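Local coordinates for protein FMN-dependent nitronate monooxygenase (Shewanella oneidensis, PDB 5LSM) that probably oxidises propionate 3-nitronate to 3-oxopropanoate with molecular oxygen and bound FMN, a detoxifying reaction, at residues 24-29 with 52-57; 30-35 with 338-343; 119-124 with 145-150; 241-246 with 252-257. All blocks are in the same frame, centred on the assembly; numbering follows the deposited sequence.

All four contacts lie in one TIM-barrel domain of the nitronate monooxygenase family. Interactions 1 and 2 share helix 26-35: one polar bond meets its first turn, and small apolar groups of its later turns pack against helix 336-342. Interactions 1 and 3 are both partly buried and touch through Leu-55 and Leu-121, which continue the outer layer of helices. Interaction 3 lies about 21 Å from the centre of the chain and rests on an indole face. Interactions 2 and 4 are buried. They meet at the hydroxyls of Thr-340 and Tyr-241. Interaction 4 comes nearest to FMN and combines arginine-to-carbonyl bonds with leucine packing.

Interaction 1 (24-29 with 52-57)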
loop_
_atom_site.group_PDB
_atom_site.type_symbol
_atom_site.label_atom_id
_atom_site.label_comp_id
_atom_site.label_asym_id
_atom_site.label_seq_id
_atom_site.Cartn_x
_atom_site.Cartn_y
_atom_site.Cartn_z
ATOM N N GLN A 24 -5.667 -11.019 -22.377
ATOM C CA GLN A 24 -4.838 -10.294 -23.308
ATOM C C GLN A 24 -3.843 -11.175 -24.083
ATOM O O GLN A 24 -3.275 -12.109 -23.530
ATOM C CB GLN A 24 -4.131 -9.204 -22.514
ATOM C CG GLN A 24 -3.102 -8.437 -23.275
ATOM C CD GLN A 24 -1.696 -8.897 -22.983
ATOM O OE1 GLN A 24 -1.276 -9.002 -21.817
ATOM N NE2 GLN A 24 -0.927 -9.086 -24.042
ATOM N N GLY A 25 -3.649 -10.856 -25.364
ATOM C CA GLY A 25 -2.639 -11.501 -26.211
ATOM C C GLY A 25 -1.955 -10.577 -27.222
ATOM O O GLY A 25 -1.638 -9.441 -26.925
ATOM N N SER A 26 -1.704 -11.088 -28.419
ATOM C CA SER A 26 -0.927 -10.380 -29.420
ATOM C C SER A 26 -1.442 -8.984 -29.766
ATOM O O SER A 26 -0.640 -8.066 -30.036
ATOM C CB SER A 26 -0.843 -11.212 -30.704
ATOM O OG SER A 26 -2.100 -11.779 -31.056
ATOM N N ALA A 27 -2.761 -8.817 -29.849
ATOM C CA ALA A 27 -3.302 -7.550 -30.380
ATOM C C ALA A 27 -2.978 -6.340 -29.476
ATOM O O ALA A 27 -2.699 -5.231 -29.978
ATOM C CB ALA A 27 -4.797 -7.657 -30.651
ATOM N N LEU A 28 -2.915 -6.572 -28.166
ATOM C CA LEU A 28 -2.547 -5.507 -27.223
ATOM C C LEU A 28 -1.028 -5.304 -27.210
ATOM O O LEU A 28 -0.533 -4.169 -27.260
ATOM C CB LEU A 28 -3.070 -5.815 -25.812
ATOM C CG LEU A 28 -2.734 -4.762 -24.757
ATOM C CD1 LEU A 28 -3.424 -3.456 -25.083
ATOM C CD2 LEU A 28 -3.079 -5.233 -23.351
ATOM N N ALA A 29 -0.285 -6.404 -27.167
ATOM C CA ALA A 29 1.170 -6.324 -27.297
ATOM C C ALA A 29 1.597 -5.585 -28.586
ATOM O O ALA A 29 2.384 -4.655 -28.533
ATOM C CB ALA A 29 1.788 -7.712 -27.231
ATOM N N GLU A 52 3.467 -20.479 -29.762
ATOM C CA GLU A 52 4.087 -20.268 -31.075
ATOM C C GLU A 52 3.183 -19.454 -32.028
ATOM O O GLU A 52 3.653 -18.586 -32.771
ATOM C CB GLU A 52 4.426 -21.624 -31.695
ATOM C CG GLU A 52 5.436 -21.563 -32.827
ATOM C CD GLU A 52 6.026 -22.925 -33.145
ATOM O OE1 GLU A 52 6.595 -23.575 -32.237
ATOM O OE2 GLU A 52 5.889 -23.363 -34.301
ATOM N N ALA A 53 1.892 -19.773 -32.025
ATOM C CA ALA A 53 0.904 -19.031 -32.812
ATOM C C ALA A 53 0.960 -17.548 -32.454
ATOM O O ALA A 53 1.075 -16.688 -33.315
ATOM C CB ALA A 53 -0.506 -19.578 -32.548
ATOM N N GLU A 54 0.893 -17.263 -31.162
ATOM C CA GLU A 54 0.714 -15.906 -30.712
ATOM C C GLU A 54 1.974 -15.075 -30.970
ATOM O O GLU A 54 1.878 -13.910 -31.342
ATOM C CB GLU A 54 0.301 -15.881 -29.246
ATOM C CG GLU A 54 -0.579 -14.699 -28.911
ATOM C CD GLU A 54 -2.031 -15.053 -28.721
ATOM O OE1 GLU A 54 -2.862 -14.470 -29.434
ATOM O OE2 GLU A 54 -2.351 -15.823 -27.791
ATOM N N LEU A 55 3.137 -15.714 -30.915
ATOM C CA LEU A 55 4.392 -15.030 -31.233
ATOM C C LEU A 55 4.523 -14.806 -32.720
ATOM O O LEU A 55 5.105 -13.806 -33.143
ATOM C CB LEU A 55 5.614 -15.817 -30.719
ATOM C CG LEU A 55 5.945 -15.592 -29.239
ATOM C CD1 LEU A 55 6.769 -16.740 -28.691
ATOM C CD2 LEU A 55 6.666 -14.265 -29.033
ATOM N N THR A 56 4.039 -15.766 -33.513
ATOM C CA THR A 56 4.036 -15.611 -34.957
ATOM C C THR A 56 3.103 -14.442 -35.355
ATOM O O THR A 56 3.500 -13.545 -36.111
ATOM C CB THR A 56 3.662 -16.945 -35.672
ATOM O OG1 THR A 56 4.746 -17.874 -35.535
ATOM C CG2 THR A 56 3.408 -16.735 -37.160
ATOM N N ALA A 57 1.921 -14.387 -34.745
ATOM C CA ALA A 57 1.010 -13.260 -34.949
ATOM C C ALA A 57 1.626 -11.909 -34.550
ATOM O O ALA A 57 1.420 -10.909 -35.236
ATOM C CB ALA A 57 -0.298 -13.481 -34.210
#
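Ser-26 and Glu-54 join two neighbouring helices of the TIM barrel, those that follow strands 15-17 and 39-42. Ser-26 is the first residue of its helix, just after the N-cap residue Gly-25. Its hydroxyl is the donor to the carboxylate, with Ser-26 OG 3.2 Å from Glu-54 OE1. OE1 is met on its anti side, 19° out of the carboxylate plane. The Ser-26 OG sits between its own backbone N and carbonyl carbon (chi1 44°), which turns it to the facing helix. In Glu-54 the bend at chi2 (105°) carries the carboxylate toward Ser-26, although the CB itself does not point there. Glu-54 OE1 also stands 3.7 Å from Ser-26 N, at the start of a helix, where the dipole would probably favour a charged carboxylate. Ala-57 CB touches the same hydroxyl, 4.0 Å from Ser-26 OG. Gly-25 passes close to the acid; a side chain there would crowd OE1. Gln-24 NE2 bonds to Gly-25 O at 3.0 Å and also to Ser-40 O, while Gln-24 OE1 accepts from Met-20 N. A leucine in place of Glu-54 would probably leave the Ser-26 hydroxyl without this acceptor and the helix start without its nearby negative charge. Packing of successive helices around the strands is typical of the outer layer of a TIM barrel.

Interaction 2 (30-35 with 338-343)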
loop_
_atom_site.group_PDB
_atom_site.type_symbol
_atom_site.label_atom_id
_atom_site.label_comp_id
_atom_site.label_asym_id
_atom_site.label_seq_id
_atom_site.Cartn_x
_atom_site.Cartn_y
_atom_site.Cartn_z
ATOM N N ILE A 30 1.010 -5.950 -29.718
ATOM C CA ILE A 30 1.302 -5.275 -30.990
ATOM C C ILE A 30 1.059 -3.771 -30.870
ATOM O O ILE A 30 1.891 -2.961 -31.269
ATOM C CB ILE A 30 0.398 -5.819 -32.129
ATOM C CG1 ILE A 30 0.806 -7.253 -32.521
ATOM C CG2 ILE A 30 0.450 -4.910 -33.352
ATOM C CD1 ILE A 30 -0.297 -8.025 -33.217
ATOM N N ALA A 31 -0.112 -3.405 -30.362
ATOM C CA ALA A 31 -0.534 -2.010 -30.383
ATOM C C ALA A 31 0.392 -1.148 -29.525
ATOM O O ALA A 31 0.733 -0.033 -29.916
ATOM C CB ALA A 31 -1.989 -1.873 -29.914
ATOM N N VAL A 32 0.821 -1.677 -28.381
ATOM C CA VAL A 32 1.676 -0.920 -27.465
ATOM C C VAL A 32 3.112 -0.802 -27.981
ATOM O O VAL A 32 3.745 0.264 -27.839
ATOM C CB VAL A 32 1.681 -1.508 -26.024
ATOM C CG1 VAL A 32 2.625 -0.709 -25.138
ATOM C CG2 VAL A 32 0.278 -1.500 -25.428
ATOM N N SER A 33 3.631 -1.881 -28.571
ATOM C CA SER A 33 4.974 -1.838 -29.160
ATOM C C SER A 33 5.014 -0.936 -30.393
ATOM O O SER A 33 5.928 -0.112 -30.522
ATOM C CB SER A 33 5.482 -3.233 -29.494
ATOM O OG SER A 33 5.863 -3.931 -28.314
ATOM N N GLU A 34 3.980 -1.010 -31.237
ATOM C CA GLU A 34 3.875 -0.116 -32.400
ATOM C C GLU A 34 3.771 1.335 -31.979
ATOM O O GLU A 34 4.378 2.205 -32.593
ATOM C CB GLU A 34 2.686 -0.487 -33.294
ATOM C CG GLU A 34 2.987 -1.581 -34.320
ATOM C CD GLU A 34 3.935 -1.124 -35.446
ATOM O OE1 GLU A 34 5.163 -1.424 -35.388
ATOM O OE2 GLU A 34 3.442 -0.499 -36.417
ATOM N N ALA A 35 3.091 1.582 -30.863
ATOM C CA ALA A 35 2.927 2.945 -30.348
ATOM C C ALA A 35 4.210 3.537 -29.811
ATOM O O ALA A 35 4.284 4.741 -29.636
ATOM C CB ALA A 35 1.857 2.985 -29.271
ATOM N N ASP A 338 -3.421 4.897 -28.503
ATOM C CA ASP A 338 -3.824 6.238 -28.052
ATOM C C ASP A 338 -3.573 6.402 -26.557
ATOM O O ASP A 338 -3.009 7.417 -26.109
ATOM C CB ASP A 338 -5.317 6.507 -28.327
ATOM C CG ASP A 338 -5.662 6.576 -29.830
ATOM O OD1 ASP A 338 -4.816 7.022 -30.636
ATOM O OD2 ASP A 338 -6.821 6.241 -30.188
ATOM N N LEU A 339 -3.965 5.382 -25.793
ATOM C CA LEU A 339 -3.795 5.384 -24.322
ATOM C C LEU A 339 -2.321 5.382 -23.914
ATOM O O LEU A 339 -1.919 6.118 -23.010
ATOM C CB LEU A 339 -4.510 4.177 -23.712
ATOM C CG LEU A 339 -4.739 4.161 -22.216
ATOM C CD1 LEU A 339 -5.534 5.360 -21.723
ATOM C CD2 LEU A 339 -5.450 2.876 -21.852
ATOM N N THR A 340 -1.505 4.598 -24.610
ATOM C CA THR A 340 -0.064 4.580 -24.331
ATOM C C THR A 340 0.575 5.954 -24.463
ATOM O O THR A 340 1.436 6.316 -23.658
ATOM C CB THR A 340 0.684 3.578 -25.217
ATOM O OG1 THR A 340 0.257 2.242 -24.886
ATOM C CG2 THR A 340 2.169 3.694 -25.015
ATOM N N ARG A 341 0.102 6.737 -25.423
ATOM C CA ARG A 341 0.514 8.134 -25.556
ATOM C C ARG A 341 -0.059 9.083 -24.485
ATOM O O ARG A 341 0.600 10.052 -24.136
ATOM C CB ARG A 341 0.143 8.665 -26.945
ATOM C CG ARG A 341 0.884 8.016 -28.099
ATOM C CD ARG A 341 0.267 8.368 -29.455
ATOM N NE ARG A 341 0.612 7.325 -30.416
ATOM C CZ ARG A 341 -0.245 6.508 -31.022
ATOM N NH1 ARG A 341 -1.559 6.700 -30.962
ATOM N NH2 ARG A 341 0.235 5.517 -31.761
ATOM N N SER A 342 -1.290 8.850 -24.013
ATOM C CA SER A 342 -1.793 9.528 -22.775
ATOM C C SER A 342 -0.673 9.637 -21.726
ATOM O O SER A 342 -0.506 10.678 -21.081
ATOM C CB SER A 342 -2.984 8.771 -22.125
ATOM N N PHE A 343 0.038 8.525 -21.524
ATOM C CA PHE A 343 0.811 8.298 -20.306
ATOM C C PHE A 343 2.107 9.091 -20.265
ATOM O O PHE A 343 2.737 9.166 -19.215
ATOM C CB PHE A 343 1.152 6.806 -20.161
ATOM C CG PHE A 343 -0.042 5.910 -19.980
ATOM C CD1 PHE A 343 -1.204 6.366 -19.372
ATOM C CD2 PHE A 343 0.033 4.584 -20.341
ATOM C CE1 PHE A 343 -2.287 5.525 -19.192
ATOM C CE2 PHE A 343 -1.025 3.728 -20.111
ATOM C CZ PHE A 343 -2.192 4.201 -19.546
#
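The short axes of helices 30-35 and 338-342 come within 9.3 Å and cross at -52°, with Val-32 CA 6.6 Å from Thr-340 CA. No hydrogen bond links the two segments. Val-32 puts both methyls against the Thr-340 hydroxyl: Val-32 CG1 and CG2 each lie 3.8 Å from Thr-340 OG1. One methyl is anti to the backbone N and the other anti to the carbonyl carbon, and this spread straddles the oxygen. The two side chains cross at about a right angle. The hydroxyl's polar needs are met outside the pair: Thr-340 OG1 is hydrogen-bonded to Tyr-241 OH and to Ala-336 O. Ala-35 CB points at the other helix and lies 4.3 Å from Thr-340 CB and 3.9 Å from Arg-341 NH2. The Arg-341 chain is extended from CG to NE and reaches over to that methyl. Its guanidinium is held by a salt bridge in its own plane, Arg-341 NH1 to Asp-338 OD1, 3.3 Å. Helix 336-342 is the last of the modelled chain. This pairing of the helix after the first strand with the C-terminal helix is consistent with closure of a TIM barrel.

Interaction 3 (119-124 with 145-150)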
loop_
_atom_site.group_PDB
_atom_site.type_symbol
_atom_site.label_atom_id
_atom_site.label_comp_id
_atom_site.label_asym_id
_atom_site.label_seq_id
_atom_site.Cartn_x
_atom_site.Cartn_y
_atom_site.Cartn_z
ATOM N N GLU A 119 12.432 -23.955 -26.153
ATOM C CA GLU A 119 12.676 -24.401 -27.519
ATOM C C GLU A 119 11.875 -23.556 -28.505
ATOM O O GLU A 119 12.410 -23.145 -29.535
ATOM C CB GLU A 119 12.363 -25.895 -27.687
ATOM N N VAL A 120 10.624 -23.247 -28.152
ATOM C CA VAL A 120 9.779 -22.326 -28.930
ATOM C C VAL A 120 10.299 -20.877 -28.941
ATOM O O VAL A 120 10.365 -20.249 -29.989
ATOM C CB VAL A 120 8.330 -22.315 -28.401
ATOM C CG1 VAL A 120 7.479 -21.333 -29.189
ATOM C CG2 VAL A 120 7.729 -23.714 -28.470
ATOM N N LEU A 121 10.657 -20.346 -27.780
ATOM C CA LEU A 121 11.171 -18.982 -27.696
ATOM C C LEU A 121 12.418 -18.799 -28.555
ATOM O O LEU A 121 12.666 -17.717 -29.098
ATOM C CB LEU A 121 11.508 -18.618 -26.246
ATOM C CG LEU A 121 10.413 -18.032 -25.354
ATOM C CD1 LEU A 121 11.040 -17.351 -24.138
ATOM C CD2 LEU A 121 9.531 -17.051 -26.120
ATOM N N ALA A 122 13.229 -19.840 -28.641
ATOM C CA ALA A 122 14.531 -19.721 -29.283
ATOM C C ALA A 122 14.379 -19.315 -30.745
ATOM O O ALA A 122 15.236 -18.636 -31.280
ATOM C CB ALA A 122 15.289 -21.028 -29.174
ATOM N N LYS A 123 13.288 -19.743 -31.385
ATOM C CA LYS A 123 12.998 -19.371 -32.780
ATOM C C LYS A 123 12.742 -17.865 -32.942
ATOM O O LYS A 123 13.148 -17.270 -33.934
ATOM C CB LYS A 123 11.796 -20.167 -33.312
ATOM N N PHE A 124 12.110 -17.246 -31.946
ATOM C CA PHE A 124 11.688 -15.845 -32.055
ATOM C C PHE A 124 12.663 -14.851 -31.430
ATOM O O PHE A 124 12.769 -13.724 -31.904
ATOM C CB PHE A 124 10.284 -15.663 -31.461
ATOM C CG PHE A 124 9.225 -16.419 -32.201
ATOM C CD1 PHE A 124 8.725 -15.937 -33.403
ATOM C CD2 PHE A 124 8.827 -17.671 -31.771
ATOM C CE1 PHE A 124 7.811 -16.671 -34.136
ATOM C CE2 PHE A 124 7.879 -18.392 -32.477
ATOM C CZ PHE A 124 7.378 -17.897 -33.666
ATOM N N LYS A 145 19.788 -15.465 -22.160
ATOM C CA LYS A 145 20.683 -14.319 -22.361
ATOM C C LYS A 145 21.407 -14.445 -23.698
ATOM O O LYS A 145 21.799 -13.454 -24.285
ATOM C CB LYS A 145 21.724 -14.234 -21.244
ATOM C CG LYS A 145 21.159 -13.965 -19.859
ATOM C CD LYS A 145 21.286 -12.503 -19.467
ATOM C CE LYS A 145 20.806 -12.263 -18.039
ATOM N NZ LYS A 145 21.920 -12.367 -17.062
ATOM N N SER A 146 21.613 -15.682 -24.142
ATOM C CA SER A 146 22.373 -15.956 -25.342
ATOM C C SER A 146 21.550 -15.767 -26.613
ATOM O O SER A 146 22.072 -15.913 -27.713
ATOM C CB SER A 146 22.926 -17.378 -25.293
ATOM O OG SER A 146 21.940 -18.300 -25.677
ATOM N N TRP A 147 20.268 -15.441 -26.458
ATOM C CA TRP A 147 19.453 -14.909 -27.558
ATOM C C TRP A 147 19.617 -13.402 -27.740
ATOM O O TRP A 147 19.089 -12.840 -28.682
ATOM C CB TRP A 147 17.976 -15.183 -27.315
ATOM C CG TRP A 147 17.652 -16.582 -27.016
ATOM C CD1 TRP A 147 18.297 -17.683 -27.470
ATOM C CD2 TRP A 147 16.549 -17.052 -26.235
ATOM N NE1 TRP A 147 17.666 -18.814 -27.030
ATOM C CE2 TRP A 147 16.586 -18.456 -26.271
ATOM C CE3 TRP A 147 15.528 -16.418 -25.512
ATOM C CZ2 TRP A 147 15.659 -19.246 -25.599
ATOM C CZ3 TRP A 147 14.598 -17.192 -24.863
ATOM C CH2 TRP A 147 14.677 -18.598 -24.893
ATOM N N GLY A 148 20.300 -12.744 -26.821
ATOM C CA GLY A 148 20.296 -11.284 -26.773
ATOM C C GLY A 148 19.228 -10.701 -25.855
ATOM O O GLY A 148 19.214 -9.492 -25.609
ATOM N N SER A 149 18.339 -11.562 -25.346
ATOM C CA SER A 149 17.179 -11.134 -24.566
ATOM C C SER A 149 17.623 -10.511 -23.261
ATOM O O SER A 149 18.550 -10.992 -22.626
ATOM C CB SER A 149 16.287 -12.317 -24.256
ATOM O OG SER A 149 15.932 -13.001 -25.436
ATOM N N LYS A 150 17.014 -9.390 -22.905
ATOM C CA LYS A 150 17.149 -8.865 -21.558
ATOM C C LYS A 150 16.189 -9.614 -20.681
ATOM O O LYS A 150 15.079 -9.944 -21.102
ATOM C CB LYS A 150 16.810 -7.371 -21.509
ATOM C CG LYS A 150 17.599 -6.524 -22.476
ATOM C CD LYS A 150 19.087 -6.582 -22.184
ATOM C CE LYS A 150 19.885 -5.882 -23.280
ATOM N NZ LYS A 150 19.661 -6.556 -24.597
#
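Trp-147 lays its indole against the last turns of helix 115-124, touching Leu-121 and Ala-122. The carbonyl carbon of Leu-121 lies over one ring face, toward the rim; Ala-122 CA comes in obliquely, 3.9 Å from Trp-147 CE2. The six-membered ring does the work at Leu-121. Trp-147 CH2 is 3.4 Å from Leu-121 CB, and Trp-147 CZ3 is 3.6 Å from Leu-121 CD1. The side chains cross at about a right angle. At the pyrrole end Trp-147 NE1 lies 3.9 Å from Ala-122 CB. The Trp-147 CG sits beside its backbone N (chi1 -52°), which swings the indole out of the turn and onto the helix. Ser-149 OG meets the ring at its edge, in plane, and is itself bonded to Pro-126 O. Tyr-113 and Lys-125 also touch the indole. The loop 145-150 belongs to a beta-alpha-beta crossover of the TIM barrel, from strand 128-132 through helix 138-145 to strand 150-155. A Schellman motif ends that helix, and Gly-148 takes the positive phi (93°). Gly-148 N bonds to Lys-145 O at 3.0 Å. Lys-150 NZ hydrogen-bonds to Gly-148 O, 3.1 Å, nearly along the C=O axis. On the helix, Leu-121 also packs against Leu-55, Val-68 and Phe-70.

Interaction 4 (241-246 with 252-257); sequences YLLCPE and IHREAL
Arg-254, on helix 251-258, grips two carbonyls of the loop that follows barrel strand 234-237, in the TIM-barrel domain next to the FMN site. Arg-254 NH1 bonds to Leu-243 O at 3.0 Å, nearly straight, with an N-H...O angle of 164°. Arg-254 NH2 bonds to Cys-244 O at 2.9 Å, more bent at 134°. Both oxygens lie close to the guanidinium plane, but each donor stands above its carbonyl plane and so off the lone pairs. Leu-242 O lies over one guanidinium face. The arginine chain is extended from CG to NE. It slides past Leu-243 in the opposite direction, and Leu-243 CD2 rests 3.9 Å from Arg-254 CG. One turn along the helix, Leu-257 fills the apolar side. Leu-257 CD1 meets Leu-242 CB at 3.8 Å and Leu-243 CD2 at 4.0 Å. Leu-242 and Leu-257 cross at about a right angle. A leucine in place of Arg-254 would probably leave the oxygens of Leu-243 and Cys-244 without these donors and the loop less tied to the helix. Farther out, weak bonds from Arg-254 NE to Thr-249 O and from NH2 to Cys-247 O probably help to fix the rotation of the guanidinium. On the loop side the side chain of Leu-242 comes within about 4 Å of the bound FMN and also touches Met-20. The carbonyls gripped by Arg-254 belong to the last two residues of a type I turn, closed by Cys-244 N bonding to Tyr-241 O at 3.0 Å.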
loop_
_atom_site.group_PDB
_atom_site.type_symbol
_atom_site.label_atom_id
_atom_site.label_comp_id
_atom_site.label_asym_id
_atom_site.label_seq_id
_atom_site.Cartn_x
_atom_site.Cartn_y
_atom_site.Cartn_z
ATOM N N TYR A 241 -5.101 -0.603 -18.983
ATOM C CA TYR A 241 -5.388 -1.134 -20.331
ATOM C C TYR A 241 -6.641 -2.031 -20.445
ATOM O O TYR A 241 -6.996 -2.436 -21.546
ATOM C CB TYR A 241 -4.185 -1.920 -20.859
ATOM C CG TYR A 241 -3.021 -1.067 -21.268
ATOM C CD1 TYR A 241 -3.064 -0.335 -22.439
ATOM C CD2 TYR A 241 -1.847 -1.015 -20.494
ATOM C CE1 TYR A 241 -1.980 0.440 -22.837
ATOM C CE2 TYR A 241 -0.738 -0.288 -20.911
ATOM C CZ TYR A 241 -0.817 0.447 -22.085
ATOM O OH TYR A 241 0.248 1.206 -22.518
ATOM N N LEU A 242 -7.284 -2.371 -19.323
ATOM C CA LEU A 242 -8.239 -3.495 -19.302
ATOM C C LEU A 242 -9.565 -3.218 -20.014
ATOM O O LEU A 242 -10.352 -4.142 -20.237
ATOM C CB LEU A 242 -8.541 -3.933 -17.867
ATOM C CG LEU A 242 -7.427 -4.677 -17.135
ATOM C CD1 LEU A 242 -7.819 -4.882 -15.676
ATOM C CD2 LEU A 242 -7.095 -6.001 -17.808
ATOM N N LEU A 243 -9.823 -1.957 -20.347
ATOM C CA LEU A 243 -11.022 -1.610 -21.090
ATOM C C LEU A 243 -10.717 -1.284 -22.549
ATOM O O LEU A 243 -11.636 -0.942 -23.305
ATOM C CB LEU A 243 -11.733 -0.408 -20.445
ATOM C CG LEU A 243 -12.402 -0.622 -19.088
ATOM C CD1 LEU A 243 -13.217 0.609 -18.718
ATOM C CD2 LEU A 243 -13.281 -1.850 -19.104
ATOM N N CYS A 244 -9.444 -1.349 -22.934
ATOM C CA CYS A 244 -9.054 -1.101 -24.332
ATOM C C CYS A 244 -9.647 -2.175 -25.226
ATOM O O CYS A 244 -9.759 -3.330 -24.810
ATOM C CB CYS A 244 -7.534 -1.118 -24.483
ATOM S SG CYS A 244 -6.717 0.250 -23.641
ATOM N N PRO A 245 -10.017 -1.811 -26.464
ATOM C CA PRO A 245 -10.576 -2.810 -27.400
ATOM C C PRO A 245 -9.605 -3.935 -27.759
ATOM O O PRO A 245 -10.042 -4.984 -28.222
ATOM C CB PRO A 245 -10.932 -1.985 -28.652
ATOM C CG PRO A 245 -10.170 -0.714 -28.527
ATOM C CD PRO A 245 -9.916 -0.473 -27.065
ATOM N N GLU A 246 -8.304 -3.720 -27.567
ATOM C CA GLU A 246 -7.318 -4.759 -27.880
ATOM C C GLU A 246 -7.309 -5.846 -26.807
ATOM O O GLU A 246 -6.920 -6.977 -27.061
ATOM C CB GLU A 246 -5.921 -4.160 -28.050
ATOM C CG GLU A 246 -5.734 -3.349 -29.333
ATOM C CD GLU A 246 -6.263 -1.919 -29.237
ATOM O OE1 GLU A 246 -6.687 -1.496 -28.133
ATOM O OE2 GLU A 246 -6.261 -1.217 -30.276
ATOM N N ILE A 252 -18.227 -9.281 -18.220
ATOM C CA ILE A 252 -18.558 -9.262 -16.818
ATOM C C ILE A 252 -17.420 -8.643 -15.997
ATOM O O ILE A 252 -17.663 -7.822 -15.121
ATOM C CB ILE A 252 -18.941 -10.676 -16.331
ATOM C CG1 ILE A 252 -20.024 -10.586 -15.269
ATOM C CG2 ILE A 252 -17.736 -11.457 -15.821
ATOM C CD1 ILE A 252 -20.578 -11.933 -14.867
ATOM N N HIS A 253 -16.176 -8.951 -16.375
ATOM C CA HIS A 253 -14.987 -8.275 -15.831
ATOM C C HIS A 253 -14.967 -6.781 -16.201
ATOM O O HIS A 253 -14.792 -5.940 -15.340
ATOM C CB HIS A 253 -13.725 -8.968 -16.344
ATOM C CG HIS A 253 -12.490 -8.688 -15.538
ATOM N ND1 HIS A 253 -12.402 -7.656 -14.624
ATOM C CD2 HIS A 253 -11.271 -9.277 -15.555
ATOM C CE1 HIS A 253 -11.191 -7.639 -14.097
ATOM N NE2 HIS A 253 -10.478 -8.595 -14.664
ATOM N N ARG A 254 -15.240 -6.452 -17.459
ATOM C CA ARG A 254 -15.417 -5.040 -17.871
ATOM C C ARG A 254 -16.465 -4.262 -17.041
ATOM O O ARG A 254 -16.292 -3.062 -16.748
ATOM C CB ARG A 254 -15.791 -4.969 -19.349
ATOM C CG ARG A 254 -14.655 -5.307 -20.295
ATOM C CD ARG A 254 -15.111 -5.319 -21.750
ATOM N NE ARG A 254 -13.973 -5.351 -22.670
ATOM C CZ ARG A 254 -13.281 -4.279 -23.061
ATOM N NH1 ARG A 254 -13.623 -3.059 -22.649
ATOM N NH2 ARG A 254 -12.237 -4.426 -23.867
ATOM N N GLU A 255 -17.563 -4.933 -16.707
ATOM C CA GLU A 255 -18.682 -4.297 -16.005
ATOM C C GLU A 255 -18.311 -4.013 -14.558
ATOM O O GLU A 255 -18.707 -2.998 -13.983
ATOM C CB GLU A 255 -19.905 -5.214 -16.042
ATOM C CG GLU A 255 -21.155 -4.622 -15.398
ATOM C CD GLU A 255 -22.418 -4.861 -16.213
ATOM O OE1 GLU A 255 -22.326 -5.460 -17.309
ATOM O OE2 GLU A 255 -23.503 -4.433 -15.765
ATOM N N ALA A 256 -17.568 -4.942 -13.968
ATOM C CA ALA A 256 -17.114 -4.806 -12.602
ATOM C C ALA A 256 -16.142 -3.636 -12.492
ATOM O O ALA A 256 -16.318 -2.765 -11.641
ATOM C CB ALA A 256 -16.466 -6.104 -12.135
ATOM N N LEU A 257 -15.165 -3.574 -13.400
ATOM C CA LEU A 257 -14.213 -2.446 -13.425
ATOM C C LEU A 257 -14.886 -1.066 -13.454
ATOM O O LEU A 257 -14.312 -0.090 -12.976
ATOM C CB LEU A 257 -13.281 -2.557 -14.625
ATOM C CG LEU A 257 -12.274 -3.697 -14.600
ATOM C CD1 LEU A 257 -11.808 -4.014 -16.019
ATOM C CD2 LEU A 257 -11.102 -3.366 -13.687
#